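Local coordinates for StiE protein (Stigmatella aurantiaca, PDB 6ECX), which binds S-adenosylmethionine in this O-methyltransferase domain of a multifunctional polyketide synthase, and so probably methylates an oxygen of the growing polyketide, at residues G41-I46 and R66-V71; F50-T55 and G269-V274; D102-G107 and R133-Q138; A174-I179 and N218-S223. All coordinates share one frame; numbering follows the deposited sequence.

Interaction 1: G41-I46 and R66-V71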
loop_
_atom_site.group_PDB
_atom_site.type_symbol
_atom_site.label_atom_id
_atom_site.label_comp_id
_atom_site.label_asym_id
_atom_site.label_seq_id
_atom_site.Cartn_x
_atom_site.Cartn_y
_atom_site.Cartn_z
ATOM N N GLY A 41 -6.063 5.080 6.798
ATOM C CA GLY A 41 -5.386 6.257 6.277
ATOM C C GLY A 41 -4.932 7.442 7.112
ATOM O O GLY A 41 -4.596 7.323 8.292
ATOM N N VAL A 42 -4.903 8.607 6.464
ATOM C CA VAL A 42 -4.177 9.782 6.935
ATOM C C VAL A 42 -5.112 10.655 7.768
ATOM O O VAL A 42 -6.019 11.305 7.237
ATOM C CB VAL A 42 -3.575 10.563 5.754
ATOM C CG1 VAL A 42 -3.067 11.930 6.184
ATOM C CG2 VAL A 42 -2.455 9.757 5.109
ATOM N N PHE A 43 -4.902 10.658 9.080
ATOM C CA PHE A 43 -5.531 11.616 9.983
ATOM C C PHE A 43 -4.536 12.751 10.201
ATOM O O PHE A 43 -3.487 12.548 10.820
ATOM C CB PHE A 43 -5.910 10.969 11.316
ATOM C CG PHE A 43 -7.259 10.282 11.319
ATOM C CD1 PHE A 43 -7.631 9.435 10.295
ATOM C CD2 PHE A 43 -8.139 10.462 12.374
ATOM C CE1 PHE A 43 -8.863 8.799 10.306
ATOM C CE2 PHE A 43 -9.371 9.817 12.387
ATOM C CZ PHE A 43 -9.732 8.993 11.352
ATOM N N GLN A 44 -4.860 13.944 9.690
ATOM C CA GLN A 44 -3.953 15.075 9.859
ATOM C C GLN A 44 -3.761 15.397 11.337
ATOM O O GLN A 44 -2.664 15.787 11.761
ATOM C CB GLN A 44 -4.470 16.300 9.096
ATOM C CG GLN A 44 -4.670 16.088 7.593
ATOM C CD GLN A 44 -6.086 15.649 7.243
ATOM O OE1 GLN A 44 -6.812 15.115 8.085
ATOM N NE2 GLN A 44 -6.486 15.884 5.994
ATOM N N GLU A 45 -4.814 15.226 12.135
ATOM C CA GLU A 45 -4.746 15.373 13.583
ATOM C C GLU A 45 -5.560 14.263 14.236
ATOM O O GLU A 45 -6.436 13.656 13.612
ATOM C CB GLU A 45 -5.266 16.745 14.054
ATOM C CG GLU A 45 -4.405 17.934 13.649
ATOM C CD GLU A 45 -3.009 17.891 14.253
ATOM O OE1 GLU A 45 -2.841 17.261 15.321
ATOM O OE2 GLU A 45 -2.080 18.483 13.653
ATOM N N ILE A 46 -5.245 13.988 15.503
ATOM C CA ILE A 46 -6.106 13.137 16.314
ATOM C C ILE A 46 -7.484 13.777 16.399
ATOM O O ILE A 46 -7.614 14.975 16.676
ATOM C CB ILE A 46 -5.495 12.932 17.711
ATOM C CG1 ILE A 46 -4.236 12.062 17.625
ATOM C CG2 ILE A 46 -6.539 12.358 18.691
ATOM C CD1 ILE A 46 -3.369 12.134 18.869
ATOM N N ARG A 66 -17.070 6.228 10.259
ATOM C CA ARG A 66 -17.099 5.407 9.051
ATOM C C ARG A 66 -16.760 6.246 7.828
ATOM O O ARG A 66 -15.869 5.896 7.040
ATOM C CB ARG A 66 -18.468 4.751 8.884
ATOM C CG ARG A 66 -18.502 3.663 7.818
ATOM C CD ARG A 66 -19.935 3.325 7.433
ATOM N NE ARG A 66 -20.075 2.006 6.817
ATOM C CZ ARG A 66 -19.930 1.761 5.517
ATOM N NH1 ARG A 66 -19.627 2.747 4.682
ATOM N NH2 ARG A 66 -20.084 0.527 5.052
ATOM N N GLU A 67 -17.461 7.370 7.657
ATOM C CA GLU A 67 -17.130 8.286 6.573
ATOM C C GLU A 67 -15.821 9.022 6.843
ATOM O O GLU A 67 -15.111 9.378 5.896
ATOM C CB GLU A 67 -18.287 9.262 6.348
ATOM C CG GLU A 67 -19.568 8.573 5.869
ATOM C CD GLU A 67 -20.811 9.446 5.991
ATOM O OE1 GLU A 67 -20.689 10.597 6.462
ATOM O OE2 GLU A 67 -21.913 8.978 5.621
ATOM N N ARG A 68 -15.472 9.238 8.117
ATOM C CA ARG A 68 -14.184 9.854 8.437
ATOM C C ARG A 68 -13.029 8.946 8.034
ATOM O O ARG A 68 -12.022 9.414 7.493
ATOM C CB ARG A 68 -14.107 10.190 9.924
ATOM C CG ARG A 68 -12.865 10.954 10.343
ATOM C CD ARG A 68 -12.777 12.314 9.658
ATOM N NE ARG A 68 -11.596 13.057 10.091
ATOM C CZ ARG A 68 -10.444 13.072 9.430
ATOM N NH1 ARG A 68 -10.327 12.385 8.299
ATOM N NH2 ARG A 68 -9.414 13.770 9.893
ATOM N N LEU A 69 -13.164 7.642 8.281
ATOM C CA LEU A 69 -12.139 6.705 7.837
ATOM C C LEU A 69 -12.043 6.675 6.311
ATOM O O LEU A 69 -10.939 6.629 5.751
ATOM C CB LEU A 69 -12.431 5.318 8.401
ATOM C CG LEU A 69 -11.461 4.220 7.980
ATOM C CD1 LEU A 69 -10.030 4.593 8.340
ATOM C CD2 LEU A 69 -11.871 2.909 8.640
ATOM N N ALA A 70 -13.186 6.722 5.619
ATOM C CA ALA A 70 -13.151 6.746 4.158
ATOM C C ALA A 70 -12.433 7.988 3.647
ATOM O O ALA A 70 -11.632 7.910 2.707
ATOM C CB ALA A 70 -14.568 6.671 3.589
ATOM N N VAL A 71 -12.697 9.141 4.268
ATOM C CA VAL A 71 -12.000 10.372 3.907
ATOM C C VAL A 71 -10.494 10.190 4.045
ATOM O O VAL A 71 -9.720 10.542 3.145
ATOM C CB VAL A 71 -12.508 11.540 4.774
ATOM C CG1 VAL A 71 -11.588 12.748 4.650
ATOM C CG2 VAL A 71 -13.929 11.903 4.387
HETATM O O HOH W 1 -8.453 12.611 6.340
#
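Arg68, Val42 and Gln44 share one water, which ties the helix 64-80 to the loop before helix 52-57. The water accepts from Arg68 NH1 at 2.7 Å, lying in the plane of the guanidinium at its edge. It donates to Val42 O at 2.9 Å and, weakly, to Gln44 OE1 at 3.5 Å. The same amide oxygen takes a direct but weak bond from Arg68 NH2, 3.4 Å from OE1, near the guanidinium plane, although amide and guanidinium planes are turned well away from each other.

While its edge is used for these bonds, the flat face of the Arg68 guanidinium lies on the Phe43 ring: the centres are 4.4 Å apart and the planes only 6° from parallel, a stacked cation-pi pair. Arginine suits this place because it can stack and hydrogen-bond at once. Its CG stands anti to the backbone N (chi1 -174°) and the chain then bends at chi2 (62°), which carries the head across the phenylalanine; on the way CG touches Phe43 CZ at 3.8 Å.

The loop and helix belong to the N-terminal helical part that precedes the Rossmann-like methyltransferase core, and Arg77 of the same helix binds S-adenosylmethionine. Beside the stack, Leu69, which also touches Trp52 and Cys241, brings CD1 to 4.3 Å from Gly41 N, a buried amide with no polar partner in the model. Phe43 O is held by Asn240 ND2, and the Phe43 side chain also meets Phe50 and Cys241.

Interaction 2: F50-T55 and G269-V274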
loop_
_atom_site.group_PDB
_atom_site.type_symbol
_atom_site.label_atom_id
_atom_site.label_comp_id
_atom_site.label_asym_id
_atom_site.label_seq_id
_atom_site.Cartn_x
_atom_site.Cartn_y
_atom_site.Cartn_z
ATOM N N PHE A 50 -12.845 9.382 17.927
ATOM C CA PHE A 50 -12.840 8.450 16.807
ATOM C C PHE A 50 -12.146 7.162 17.216
ATOM O O PHE A 50 -11.098 7.175 17.867
ATOM C CB PHE A 50 -12.152 9.026 15.577
ATOM C CG PHE A 50 -11.917 8.001 14.491
ATOM C CD1 PHE A 50 -12.919 7.678 13.595
ATOM C CD2 PHE A 50 -10.703 7.336 14.392
ATOM C CE1 PHE A 50 -12.706 6.726 12.606
ATOM C CE2 PHE A 50 -10.489 6.385 13.411
ATOM C CZ PHE A 50 -11.492 6.080 12.518
ATOM N N SER A 51 -12.739 6.043 16.824
ATOM C CA SER A 51 -12.233 4.720 17.161
ATOM C C SER A 51 -12.125 3.933 15.862
ATOM O O SER A 51 -13.138 3.486 15.314
ATOM C CB SER A 51 -13.142 4.019 18.159
ATOM O OG SER A 51 -12.795 2.656 18.244
ATOM N N TRP A 52 -10.899 3.795 15.363
ATOM C CA TRP A 52 -10.671 2.954 14.196
ATOM C C TRP A 52 -11.150 1.528 14.450
ATOM O O TRP A 52 -11.726 0.886 13.562
ATOM C CB TRP A 52 -9.188 2.982 13.833
ATOM C CG TRP A 52 -8.852 2.151 12.658
ATOM C CD1 TRP A 52 -8.973 2.502 11.344
ATOM C CD2 TRP A 52 -8.334 0.816 12.675
ATOM N NE1 TRP A 52 -8.564 1.464 10.540
ATOM C CE2 TRP A 52 -8.168 0.417 11.332
ATOM C CE3 TRP A 52 -8.004 -0.084 13.694
ATOM C CZ2 TRP A 52 -7.679 -0.844 10.980
ATOM C CZ3 TRP A 52 -7.521 -1.338 13.344
ATOM C CH2 TRP A 52 -7.360 -1.704 11.997
ATOM N N ILE A 53 -10.956 1.030 15.671
ATOM C CA ILE A 53 -11.310 -0.355 15.959
ATOM C C ILE A 53 -12.825 -0.543 15.903
ATOM O O ILE A 53 -13.315 -1.526 15.340
ATOM C CB ILE A 53 -10.698 -0.794 17.308
ATOM C CG1 ILE A 53 -10.666 -2.319 17.421
ATOM C CG2 ILE A 53 -11.407 -0.175 18.509
ATOM C CD1 ILE A 53 -9.617 -2.933 16.522
ATOM N N ARG A 54 -13.594 0.411 16.437
ATOM C CA ARG A 54 -15.048 0.274 16.401
ATOM C C ARG A 54 -15.578 0.469 14.986
ATOM O O ARG A 54 -16.504 -0.234 14.560
ATOM C CB ARG A 54 -15.709 1.266 17.369
ATOM C CG ARG A 54 -15.419 1.001 18.836
ATOM C CD ARG A 54 -16.128 1.979 19.772
ATOM N NE ARG A 54 -16.271 1.392 21.107
ATOM C CZ ARG A 54 -16.648 2.050 22.201
ATOM N NH1 ARG A 54 -16.922 3.345 22.156
ATOM N NH2 ARG A 54 -16.737 1.406 23.355
ATOM N N THR A 55 -14.995 1.406 14.238
ATOM C CA THR A 55 -15.464 1.667 12.882
ATOM C C THR A 55 -15.276 0.449 11.984
ATOM O O THR A 55 -16.161 0.111 11.188
ATOM C CB THR A 55 -14.734 2.879 12.297
ATOM O OG1 THR A 55 -15.111 4.056 13.023
ATOM C CG2 THR A 55 -15.087 3.058 10.833
ATOM N N GLY A 269 -3.636 -7.192 17.901
ATOM C CA GLY A 269 -2.480 -6.884 18.721
ATOM C C GLY A 269 -1.279 -6.470 17.889
ATOM O O GLY A 269 -0.514 -5.586 18.289
ATOM N N SER A 270 -1.100 -7.089 16.716
ATOM C CA SER A 270 -0.017 -6.679 15.827
ATOM C C SER A 270 -0.176 -5.231 15.393
ATOM O O SER A 270 0.815 -4.567 15.068
ATOM C CB SER A 270 0.043 -7.587 14.596
ATOM O OG SER A 270 0.512 -8.881 14.925
ATOM N N TYR A 271 -1.411 -4.727 15.383
ATOM C CA TYR A 271 -1.655 -3.353 14.969
ATOM C C TYR A 271 -1.283 -2.352 16.059
ATOM O O TYR A 271 -0.797 -1.258 15.744
ATOM C CB TYR A 271 -3.121 -3.186 14.557
ATOM C CG TYR A 271 -3.517 -3.998 13.335
ATOM C CD1 TYR A 271 -2.555 -4.570 12.509
ATOM C CD2 TYR A 271 -4.854 -4.187 13.007
ATOM C CE1 TYR A 271 -2.915 -5.312 11.393
ATOM C CE2 TYR A 271 -5.223 -4.927 11.892
ATOM C CZ TYR A 271 -4.248 -5.484 11.088
ATOM O OH TYR A 271 -4.604 -6.221 9.980
ATOM N N GLU A 272 -1.484 -2.699 17.336
ATOM C CA GLU A 272 -1.074 -1.791 18.404
ATOM C C GLU A 272 0.448 -1.711 18.516
ATOM O O GLU A 272 0.985 -0.651 18.862
ATOM C CB GLU A 272 -1.701 -2.209 19.741
ATOM C CG GLU A 272 -1.051 -3.412 20.411
ATOM C CD GLU A 272 -1.796 -3.888 21.648
ATOM O OE1 GLU A 272 -2.551 -3.091 22.247
ATOM O OE2 GLU A 272 -1.624 -5.068 22.025
ATOM N N ASN A 273 1.160 -2.806 18.226
ATOM C CA ASN A 273 2.619 -2.745 18.207
ATOM C C ASN A 273 3.118 -1.870 17.065
ATOM O O ASN A 273 4.192 -1.266 17.163
ATOM C CB ASN A 273 3.206 -4.148 18.090
ATOM C CG ASN A 273 2.848 -5.022 19.265
ATOM O OD1 ASN A 273 2.740 -4.546 20.395
ATOM N ND2 ASN A 273 2.648 -6.308 19.006
ATOM N N VAL A 274 2.354 -1.791 15.978
ATOM C CA VAL A 274 2.702 -0.869 14.908
ATOM C C VAL A 274 2.494 0.573 15.364
ATOM O O VAL A 274 3.266 1.468 14.999
ATOM C CB VAL A 274 1.901 -1.218 13.640
ATOM C CG1 VAL A 274 1.985 -0.105 12.604
ATOM C CG2 VAL A 274 2.426 -2.519 13.034
#
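Helix 52-57, from the N-terminal helical part, and helix 263-280, which precedes strand 283-292 of the Rossmann-like core, are joined here by one aromatic pair. Residues far apart in the chain thus meet in the helical region near the cofactor, the Tyr271 side chain lying about 7 Å from the bound S-adenosylmethionine. Trp52 and Tyr271 point toward each other and carry the whole contact. The far corner of the indole does the touching: Trp52 CH2 lies 3.7 Å from Tyr271 CD2 and 3.9 Å from Tyr271 CE2. The planes are 72° apart and the centroid of the six-membered indole ring lies 5.8 Å from that of the tyrosine, an oblique meeting, neither stacked nor edge-to-face. Tryptophan suits the place by its length. With CG anti to the backbone N (chi1 180°), it spans the gap between two segments whose other residues do not meet. Trp40, Cys241 and Leu242 pack against Trp52, and Phe268 meets the Tyr271 ring edge-to-face. Ser51 starts the tryptophan's helix as its N-cap: Ser51 OG accepts from Arg54 N at 3.0 Å, while Ser51 O takes Thr55 N and Thr55 OG1 from opposite faces of its carbonyl plane.

Interaction 3: D102-G107 and R133-Q138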
loop_
_atom_site.group_PDB
_atom_site.type_symbol
_atom_site.label_atom_id
_atom_site.label_comp_id
_atom_site.label_asym_id
_atom_site.label_seq_id
_atom_site.Cartn_x
_atom_site.Cartn_y
_atom_site.Cartn_z
ATOM N N ASP A 102 -8.950 0.142 -5.880
ATOM C CA ASP A 102 -8.017 1.048 -6.553
ATOM C C ASP A 102 -8.121 0.931 -8.071
ATOM O O ASP A 102 -8.171 1.946 -8.780
ATOM C CB ASP A 102 -6.599 0.761 -6.079
ATOM C CG ASP A 102 -6.359 1.237 -4.661
ATOM O OD1 ASP A 102 -6.609 2.432 -4.383
ATOM O OD2 ASP A 102 -5.924 0.425 -3.821
ATOM N N LEU A 103 -8.193 -0.300 -8.590
ATOM C CA LEU A 103 -8.345 -0.486 -10.035
ATOM C C LEU A 103 -9.675 0.049 -10.528
ATOM O O LEU A 103 -9.750 0.664 -11.598
ATOM C CB LEU A 103 -8.231 -1.962 -10.402
ATOM C CG LEU A 103 -6.856 -2.604 -10.216
ATOM C CD1 LEU A 103 -6.931 -4.096 -10.490
ATOM C CD2 LEU A 103 -5.846 -1.935 -11.119
ATOM N N ILE A 104 -10.747 -0.210 -9.777
ATOM C CA ILE A 104 -12.073 0.220 -10.214
ATOM C C ILE A 104 -12.173 1.747 -10.219
ATOM O O ILE A 104 -12.714 2.348 -11.159
ATOM C CB ILE A 104 -13.139 -0.420 -9.313
ATOM C CG1 ILE A 104 -13.273 -1.926 -9.638
ATOM C CG2 ILE A 104 -14.454 0.348 -9.428
ATOM C CD1 ILE A 104 -14.119 -2.691 -8.640
ATOM N N ILE A 105 -11.684 2.393 -9.158
ATOM C CA ILE A 105 -11.723 3.850 -9.089
ATOM C C ILE A 105 -10.927 4.460 -10.241
ATOM O O ILE A 105 -11.382 5.401 -10.902
ATOM C CB ILE A 105 -11.205 4.326 -7.720
ATOM C CG1 ILE A 105 -12.229 3.992 -6.630
ATOM C CG2 ILE A 105 -10.889 5.819 -7.745
ATOM C CD1 ILE A 105 -11.689 4.174 -5.232
ATOM N N LEU A 106 -9.732 3.928 -10.502
ATOM C CA LEU A 106 -8.938 4.413 -11.628
ATOM C C LEU A 106 -9.676 4.202 -12.945
ATOM O O LEU A 106 -9.759 5.117 -13.774
ATOM C CB LEU A 106 -7.576 3.709 -11.642
ATOM C CG LEU A 106 -6.632 4.118 -10.504
ATOM C CD1 LEU A 106 -5.380 3.262 -10.507
ATOM C CD2 LEU A 106 -6.231 5.597 -10.634
ATOM N N GLY A 107 -10.267 3.017 -13.132
ATOM C CA GLY A 107 -10.954 2.730 -14.385
ATOM C C GLY A 107 -12.204 3.567 -14.587
ATOM O O GLY A 107 -12.520 3.972 -15.715
ATOM N N ARG A 133 -17.316 -6.238 -13.091
ATOM C CA ARG A 133 -18.357 -6.370 -14.099
ATOM C C ARG A 133 -19.616 -5.607 -13.701
ATOM O O ARG A 133 -20.285 -5.030 -14.569
ATOM C CB ARG A 133 -18.651 -7.853 -14.363
ATOM C CG ARG A 133 -19.996 -8.098 -15.038
ATOM C CD ARG A 133 -20.155 -9.557 -15.535
ATOM N NE ARG A 133 -19.311 -9.861 -16.691
ATOM C CZ ARG A 133 -19.688 -9.707 -17.957
ATOM N NH1 ARG A 133 -20.902 -9.256 -18.243
ATOM N NH2 ARG A 133 -18.845 -10.002 -18.939
ATOM N N THR A 134 -19.946 -5.585 -12.401
ATOM C CA THR A 134 -21.076 -4.791 -11.931
ATOM C C THR A 134 -20.964 -3.340 -12.384
ATOM O O THR A 134 -21.973 -2.708 -12.718
ATOM C CB THR A 134 -21.160 -4.869 -10.406
ATOM O OG1 THR A 134 -21.567 -6.192 -10.031
ATOM C CG2 THR A 134 -22.161 -3.850 -9.858
ATOM N N ARG A 135 -19.750 -2.821 -12.440
ATOM C CA ARG A 135 -19.501 -1.457 -12.875
ATOM C C ARG A 135 -19.252 -1.346 -14.383
ATOM O O ARG A 135 -18.945 -0.251 -14.864
ATOM C CB ARG A 135 -18.330 -0.884 -12.079
ATOM C CG ARG A 135 -18.723 -0.555 -10.634
ATOM C CD ARG A 135 -17.635 -0.933 -9.651
ATOM N NE ARG A 135 -18.018 -0.689 -8.260
ATOM C CZ ARG A 135 -18.548 -1.607 -7.455
ATOM N NH1 ARG A 135 -18.863 -1.291 -6.205
ATOM N NH2 ARG A 135 -18.765 -2.841 -7.897
ATOM N N GLY A 136 -19.399 -2.440 -15.133
ATOM C CA GLY A 136 -19.213 -2.392 -16.575
ATOM C C GLY A 136 -17.783 -2.175 -17.032
ATOM O O GLY A 136 -17.557 -1.639 -18.119
ATOM N N LEU A 137 -16.806 -2.583 -16.230
ATOM C CA LEU A 137 -15.397 -2.375 -16.533
ATOM C C LEU A 137 -14.693 -3.645 -17.003
ATOM O O LEU A 137 -13.464 -3.653 -17.104
ATOM C CB LEU A 137 -14.688 -1.818 -15.299
ATOM C CG LEU A 137 -15.151 -0.422 -14.853
ATOM C CD1 LEU A 137 -14.790 -0.170 -13.392
ATOM C CD2 LEU A 137 -14.484 0.600 -15.748
ATOM N N GLN A 138 -15.432 -4.716 -17.305
ATOM C CA GLN A 138 -14.780 -5.974 -17.646
ATOM C C GLN A 138 -14.036 -5.911 -18.973
ATOM O O GLN A 138 -13.280 -6.829 -19.285
ATOM C CB GLN A 138 -15.799 -7.124 -17.676
ATOM C CG GLN A 138 -16.798 -7.100 -18.840
ATOM C CD GLN A 138 -17.977 -6.177 -18.583
ATOM O OE1 GLN A 138 -17.895 -5.272 -17.743
ATOM N NE2 GLN A 138 -19.085 -6.409 -19.291
#
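An arginine meets a hydrophobic residue here through its carbon chain: Arg135 CD lies 3.4 Å from Ile104 CG2, a close contact, slightly shorter than the usual carbon-carbon packing distance. The two side chains cross at about a right angle. The methyl that is touched sits on the beta branch of Ile104, placed anti to the backbone N while CG1 lies beside it (chi1 -73°); the tip of the longer arm, CD1, is 4.1 Å from the same Arg135 CD. The polar end of the arginine turns back to the helix it has just left, NH2 bonding to Arg131 O.

Leu137 fills the rest of the interface with both of its methyls. CD1 sits 4.0 Å from Ile104 CG2, and CD2 comes to 3.9 Å from Gly107 O. Gly107, lacking a side chain, lets that methyl lie directly against the helix backbone. The chain leaves helix 122-134 through a Schellman motif: Gly136, at positive phi (70°), donates from its N to Arg133 O at 2.8 Å, and Leu137 N returns to Val132 O. After this turn Leu137 CB points to helix 101-109.

Helices 101-109 and 122-134 are successive connections of the Rossmann-like fold, leading from strand 91-94 to 114-119 and on to 141-145. The first helix rests Leu103 and Leu106 on Leu115 of strand 114-119 and brings Asp102 to S-adenosylmethionine and Arg77, whereas Ile104 faces Arg131 and Val132 of the second.

Interaction 4: A174-I179 and N218-S223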
loop_
_atom_site.group_PDB
_atom_site.type_symbol
_atom_site.label_atom_id
_atom_site.label_comp_id
_atom_site.label_asym_id
_atom_site.label_seq_id
_atom_site.Cartn_x
_atom_site.Cartn_y
_atom_site.Cartn_z
ATOM N N ALA A 174 12.527 -11.671 -6.884
ATOM C CA ALA A 174 11.650 -12.100 -7.968
ATOM C C ALA A 174 10.555 -11.074 -8.227
ATOM O O ALA A 174 10.238 -10.764 -9.383
ATOM C CB ALA A 174 11.054 -13.474 -7.642
ATOM N N LEU A 175 9.976 -10.517 -7.167
ATOM C CA LEU A 175 8.944 -9.501 -7.353
ATOM C C LEU A 175 9.477 -8.300 -8.150
ATOM O O LEU A 175 8.862 -7.861 -9.126
ATOM C CB LEU A 175 8.415 -9.054 -5.991
ATOM C CG LEU A 175 7.455 -7.857 -6.022
ATOM C CD1 LEU A 175 6.191 -8.181 -6.819
ATOM C CD2 LEU A 175 7.132 -7.377 -4.609
ATOM N N PHE A 176 10.632 -7.777 -7.770
ATOM C CA PHE A 176 11.090 -6.550 -8.422
ATOM C C PHE A 176 11.676 -6.819 -9.803
ATOM O O PHE A 176 11.637 -5.934 -10.657
ATOM C CB PHE A 176 12.061 -5.799 -7.504
ATOM C CG PHE A 176 11.342 -4.932 -6.508
ATOM C CD1 PHE A 176 10.856 -5.472 -5.322
ATOM C CD2 PHE A 176 11.045 -3.612 -6.800
ATOM C CE1 PHE A 176 10.143 -4.696 -4.434
ATOM C CE2 PHE A 176 10.321 -2.834 -5.899
ATOM C CZ PHE A 176 9.867 -3.378 -4.727
ATOM N N SER A 177 12.149 -8.036 -10.065
ATOM C CA SER A 177 12.475 -8.423 -11.432
ATOM C C SER A 177 11.222 -8.446 -12.297
ATOM O O SER A 177 11.220 -7.943 -13.431
ATOM C CB SER A 177 13.170 -9.790 -11.426
ATOM O OG SER A 177 13.198 -10.374 -12.716
ATOM N N ASN A 178 10.138 -9.025 -11.770
ATOM C CA ASN A 178 8.860 -9.023 -12.484
ATOM C C ASN A 178 8.376 -7.597 -12.757
ATOM O O ASN A 178 7.844 -7.303 -13.833
ATOM C CB ASN A 178 7.826 -9.795 -11.660
ATOM C CG ASN A 178 6.639 -10.264 -12.484
ATOM O OD1 ASN A 178 6.591 -10.085 -13.709
ATOM N ND2 ASN A 178 5.676 -10.894 -11.809
ATOM N N ILE A 179 8.533 -6.699 -11.789
ATOM C CA ILE A 179 8.129 -5.311 -12.009
ATOM C C ILE A 179 8.964 -4.693 -13.128
ATOM O O ILE A 179 8.431 -4.118 -14.090
ATOM C CB ILE A 179 8.252 -4.498 -10.703
ATOM C CG1 ILE A 179 7.191 -4.951 -9.686
ATOM C CG2 ILE A 179 8.112 -2.996 -11.012
ATOM C CD1 ILE A 179 7.389 -4.395 -8.277
ATOM N N ASN A 218 16.764 -0.083 -1.255
ATOM C CA ASN A 218 17.651 0.470 -2.275
ATOM C C ASN A 218 18.246 -0.630 -3.154
ATOM O O ASN A 218 18.278 -0.503 -4.382
ATOM C CB ASN A 218 18.759 1.299 -1.605
ATOM C CG ASN A 218 19.516 2.157 -2.607
ATOM O OD1 ASN A 218 19.249 2.061 -3.798
ATOM N ND2 ASN A 218 20.440 2.997 -2.133
ATOM N N LYS A 219 18.712 -1.725 -2.550
ATOM C CA LYS A 219 19.275 -2.805 -3.356
ATOM C C LYS A 219 18.235 -3.368 -4.319
ATOM O O LYS A 219 18.535 -3.621 -5.495
ATOM C CB LYS A 219 19.822 -3.896 -2.429
ATOM C CG LYS A 219 20.777 -4.874 -3.104
ATOM C CD LYS A 219 21.493 -5.723 -2.058
ATOM C CE LYS A 219 22.382 -6.774 -2.701
ATOM N NZ LYS A 219 23.406 -6.153 -3.589
ATOM N N LEU A 220 16.995 -3.534 -3.846
ATOM C CA LEU A 220 15.927 -4.026 -4.710
ATOM C C LEU A 220 15.668 -3.078 -5.868
ATOM O O LEU A 220 15.493 -3.516 -7.012
ATOM C CB LEU A 220 14.637 -4.218 -3.912
ATOM C CG LEU A 220 14.634 -5.396 -2.932
ATOM C CD1 LEU A 220 13.400 -5.313 -2.053
ATOM C CD2 LEU A 220 14.664 -6.697 -3.708
ATOM N N PHE A 221 15.559 -1.778 -5.580
ATOM C CA PHE A 221 15.299 -0.821 -6.662
ATOM C C PHE A 221 16.464 -0.800 -7.642
ATOM O O PHE A 221 16.277 -0.938 -8.849
ATOM C CB PHE A 221 15.075 0.597 -6.113
ATOM C CG PHE A 221 13.828 0.765 -5.267
ATOM C CD1 PHE A 221 12.884 -0.249 -5.166
ATOM C CD2 PHE A 221 13.628 1.942 -4.545
ATOM C CE1 PHE A 221 11.744 -0.082 -4.369
ATOM C CE2 PHE A 221 12.504 2.118 -3.749
ATOM C CZ PHE A 221 11.557 1.105 -3.652
ATOM N N SER A 222 17.685 -0.650 -7.125
ATOM C CA SER A 222 18.838 -0.348 -7.983
ATOM C C SER A 222 19.265 -1.534 -8.832
ATOM O O SER A 222 19.837 -1.335 -9.910
ATOM C CB SER A 222 20.033 0.094 -7.136
ATOM O OG SER A 222 19.653 1.094 -6.211
ATOM N N SER A 223 19.078 -2.758 -8.327
ATOM C CA SER A 223 19.331 -3.991 -9.074
ATOM C C SER A 223 18.287 -4.244 -10.148
ATOM O O SER A 223 18.462 -5.156 -10.966
ATOM C CB SER A 223 19.349 -5.205 -8.133
ATOM O OG SER A 223 20.222 -4.952 -7.053
#
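Phe176 carries this helix-to-helix contact, meeting Phe221 through CE2 and CZ and Leu220 with a face. Its CE2 comes to 3.5 Å from Phe221 CE1, and its CZ reaches the Phe221 ring at the edge, in that ring's plane. The ring planes are 48° apart and the centroids 5.6 Å, an oblique pair that neither stacks nor forms a T. Leu220 comes over one face of the Phe176 ring, CB standing 4.2 Å above the Phe176 plane and CD1 lying 4.1 Å from Phe176 CE1. Ile179, one turn along the phenylalanine's own helix, covers the opposite face, so the ring is sandwiched between aliphatic groups.

Although its CB starts away from helix 172-181, Phe221 has CG anti to the carbonyl carbon (chi1 -66°), which returns the ring toward Phe176. Both phenylalanines also touch Leu226 of strand 226-233, filling the wedge between the two helices and the sheet of the Rossmann-like core. Farther out, serine hydroxyls bond back to carbonyls one turn earlier, Ser222 OG to Asn218 O at 2.8 Å and Ser223 OG to Lys219 O at 2.7 Å, while two asparagines tie the helices to their surroundings. Asn218 reaches Phe302 O and Asn305 of helix 298-309. Asn178 holds Ser148 O, Asp151 O and Phe153 N, connecting its helix to the loop whose Asp147 and Ser148 bind S-adenosylmethionine.

No hydrogen bond or charge crosses between the two segments: the contact rests on dispersion and shape, for which the broad rings and branched leucine are well suited, while directional bonds are left to the outer shell.

Overall arrangement
Interactions 1 and 2 form one continuous patch of the helical part: they touch through their side chains, among them Leu69 and Thr55, and the successive helices 64-80 and 52-57 take part. Interactions 3 and 4 touch neither this patch nor each other, their centres 29 Å apart, and join neighbouring helices of the Rossmann-like core; along the chain both are nested within the loop closed by interaction 2. All four contacts are mainly buried. Interaction 1, reaching the surface at Gln44, has the one cation-pi pair and bridging water, whereas 2 is carried by an oblique aromatic pair alone, 4 by an oblique pair together with a leucine, and 3 by aliphatic carbons, one supplied by a partly exposed arginine.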